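Local coordinates for methyltransferase domain-containing protein (Serratia marcescens, PDB 7CLU), which transfers a methyl group from S-adenosyl-L-methionine to a hydroxyl oxygen of its substrate as an O-methyltransferase of the prodigiosin synthetic pathway, at the interface of chains A and B. Coordinates in Å, arbitrary orientation; residue numbers count along the deposited sequence, not the author numbering. Chains: chain A/B, Methyltransferase domain-containing protein.

The interface of chains A and B. Residues chain A 21, 64-66, 80, 83; chain B 2-4, 7-8, 11.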
loop_
_atom_site.group_PDB
_atom_site.type_symbol
_atom_site.label_atom_id
_atom_site.label_comp_id
_atom_site.label_asym_id
_atom_site.label_seq_id
_atom_site.Cartn_x
_atom_site.Cartn_y
_atom_site.Cartn_z
ATOM N N LEU A 21 8.481 -3.360 -2.587
ATOM C CA LEU A 21 8.818 -4.581 -1.861
ATOM C C LEU A 21 8.353 -5.834 -2.602
ATOM O O LEU A 21 9.132 -6.782 -2.763
ATOM C CB LEU A 21 8.237 -4.517 -0.449
ATOM C CG LEU A 21 8.980 -3.639 0.573
ATOM C CD1 LEU A 21 8.134 -3.458 1.836
ATOM C CD2 LEU A 21 10.354 -4.237 0.964
ATOM N N MET A 64 14.404 3.056 1.518
ATOM C CA MET A 64 13.397 2.527 2.440
ATOM C C MET A 64 14.002 1.802 3.634
ATOM O O MET A 64 13.263 1.450 4.561
ATOM C CB MET A 64 12.440 1.570 1.704
ATOM C CG MET A 64 11.469 2.244 0.708
ATOM S SD MET A 64 10.695 1.044 -0.398
ATOM C CE MET A 64 9.850 0.048 0.816
ATOM N N GLY A 65 15.308 1.552 3.629
ATOM C CA GLY A 65 15.982 0.905 4.734
ATOM C C GLY A 65 16.135 -0.596 4.619
ATOM O O GLY A 65 16.682 -1.215 5.549
ATOM N N TYR A 66 15.666 -1.201 3.519
ATOM C CA TYR A 66 15.743 -2.647 3.342
ATOM C C TYR A 66 17.124 -3.100 2.893
ATOM O O TYR A 66 17.512 -4.239 3.169
ATOM C CB TYR A 66 14.660 -3.117 2.363
ATOM C CG TYR A 66 13.297 -3.038 3.023
ATOM C CD1 TYR A 66 12.847 -4.066 3.846
ATOM C CD2 TYR A 66 12.508 -1.900 2.899
ATOM C CE1 TYR A 66 11.626 -3.979 4.497
ATOM C CE2 TYR A 66 11.297 -1.794 3.545
ATOM C CZ TYR A 66 10.855 -2.838 4.344
ATOM O OH TYR A 66 9.640 -2.743 4.988
ATOM N N HIS A 80 17.732 -8.764 8.051
ATOM C CA HIS A 80 16.678 -8.885 7.053
ATOM C C HIS A 80 16.712 -10.214 6.316
ATOM O O HIS A 80 15.789 -10.496 5.543
ATOM C CB HIS A 80 16.783 -7.755 6.011
ATOM C CG HIS A 80 16.698 -6.384 6.598
ATOM N ND1 HIS A 80 16.911 -5.247 5.852
ATOM C CD2 HIS A 80 16.419 -5.963 7.853
ATOM C CE1 HIS A 80 16.787 -4.183 6.627
ATOM N NE2 HIS A 80 16.490 -4.589 7.846
ATOM N N PHE A 83 13.696 -12.951 6.394
ATOM C CA PHE A 83 12.436 -12.743 5.696
ATOM C C PHE A 83 12.563 -12.235 4.262
ATOM O O PHE A 83 11.554 -12.224 3.552
ATOM C CB PHE A 83 11.518 -11.807 6.508
ATOM C CG PHE A 83 12.092 -10.442 6.791
ATOM C CD1 PHE A 83 11.918 -9.389 5.887
ATOM C CD2 PHE A 83 12.748 -10.193 7.980
ATOM C CE1 PHE A 83 12.422 -8.121 6.164
ATOM C CE2 PHE A 83 13.258 -8.943 8.266
ATOM C CZ PHE A 83 13.088 -7.892 7.350
ATOM N N PRO B 2 17.649 -1.931 12.608
ATOM C CA PRO B 2 17.205 -2.593 11.382
ATOM C C PRO B 2 15.678 -2.672 11.315
ATOM O O PRO B 2 15.002 -2.002 12.100
ATOM C CB PRO B 2 17.830 -3.986 11.512
ATOM C CG PRO B 2 17.719 -4.260 12.999
ATOM C CD PRO B 2 17.799 -2.900 13.708
ATOM N N LEU B 3 15.158 -3.475 10.390
ATOM C CA LEU B 3 13.733 -3.712 10.222
ATOM C C LEU B 3 13.422 -5.169 10.525
ATOM O O LEU B 3 14.276 -6.046 10.385
ATOM C CB LEU B 3 13.275 -3.379 8.789
ATOM C CG LEU B 3 13.530 -1.952 8.297
ATOM C CD1 LEU B 3 13.324 -1.858 6.794
ATOM C CD2 LEU B 3 12.633 -0.966 9.030
ATOM N N THR B 4 12.175 -5.431 10.901
ATOM C CA THR B 4 11.734 -6.789 11.183
ATOM C C THR B 4 10.759 -7.266 10.121
ATOM O O THR B 4 10.304 -6.502 9.261
ATOM C CB THR B 4 11.066 -6.890 12.562
ATOM O OG1 THR B 4 9.818 -6.185 12.532
ATOM C CG2 THR B 4 11.941 -6.294 13.616
ATOM N N ASP B 7 7.656 -5.139 10.073
ATOM C CA ASP B 7 7.856 -3.902 9.315
ATOM C C ASP B 7 7.648 -4.131 7.829
ATOM O O ASP B 7 7.027 -3.311 7.148
ATOM C CB ASP B 7 9.264 -3.347 9.512
ATOM C CG ASP B 7 9.482 -2.708 10.868
ATOM O OD1 ASP B 7 8.688 -1.827 11.268
ATOM O OD2 ASP B 7 10.496 -3.065 11.502
ATOM N N ALA B 8 8.210 -5.216 7.299
ATOM C CA ALA B 8 8.065 -5.475 5.877
ATOM C C ALA B 8 6.627 -5.856 5.550
ATOM O O ALA B 8 6.058 -5.358 4.575
ATOM C CB ALA B 8 9.052 -6.556 5.441
ATOM N N GLN B 11 4.458 -2.745 5.494
ATOM C CA GLN B 11 4.665 -1.901 4.330
ATOM C C GLN B 11 4.165 -2.573 3.054
ATOM O O GLN B 11 3.643 -1.899 2.159
ATOM C CB GLN B 11 6.142 -1.527 4.223
ATOM C CG GLN B 11 6.442 -0.211 4.917
ATOM C CD GLN B 11 7.830 0.296 4.627
ATOM O OE1 GLN B 11 8.813 -0.407 4.853
ATOM N NE2 GLN B 11 7.920 1.520 4.131
#
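The N-terminal dimerisation domain of a class II-type O-methyltransferase makes this contact: the extreme N terminus and helix 5-12 of chain B lie against the 15-26 helix, the loop at 64-66, 3-10 helix 78-80 and the short helix 81-84 of chain A, with a symmetry-related twin across the two-fold. A:Tyr66 is the central side chain. With CG beside its backbone N (chi1 -72°), it points its ring toward helix 5-12 of B, clamped on both faces: A:Leu21 CD2 sits over the centre of one, and the B:Leu3 methyl CD1 over the other, 3.5 Å from the ring centroid. B:Leu3 crosses the tyrosine at about a right angle, so the methyl tip does the touching.

At the far end of the ring the phenol OH donates to the B:Gln11 side-chain carbonyl OE1 at 2.5 Å, a short bond taken in the amide plane on a lone pair. The ring and amide planes are 25° apart, and B:Gln11 runs antiparallel to the tyrosine, its CB resting on A:Leu21 CD1.

A:His80 bridges the two chains along its ring plane. ND1 donates to the A:Tyr66 carbonyl O (2.9 Å), while NE2 accepts the backbone N-H of B:Leu3 at 3.1 Å. This pairing would suit a neutral ring with its hydrogen on ND1, though the hydrogens are not seen, and links the tyrosine's backbone to the N-terminal segment of chain B.

B:Thr4 is the N-cap residue of helix 5-12, and B:Asp7 closes a capping box on it: OD2, through its anti lone pair, accepts B:Thr4 N at 3.0 Å, while the return bond from B:Asp7 N to B:Thr4 OG1 is weak. Beside this turn A:Phe83, in the crowded first-torsion position (chi1 59°), lays its CE2 edge 3.5 Å from B:Thr4 C and touches the B:Ala8 methyl CB with CE1 at 3.8 Å.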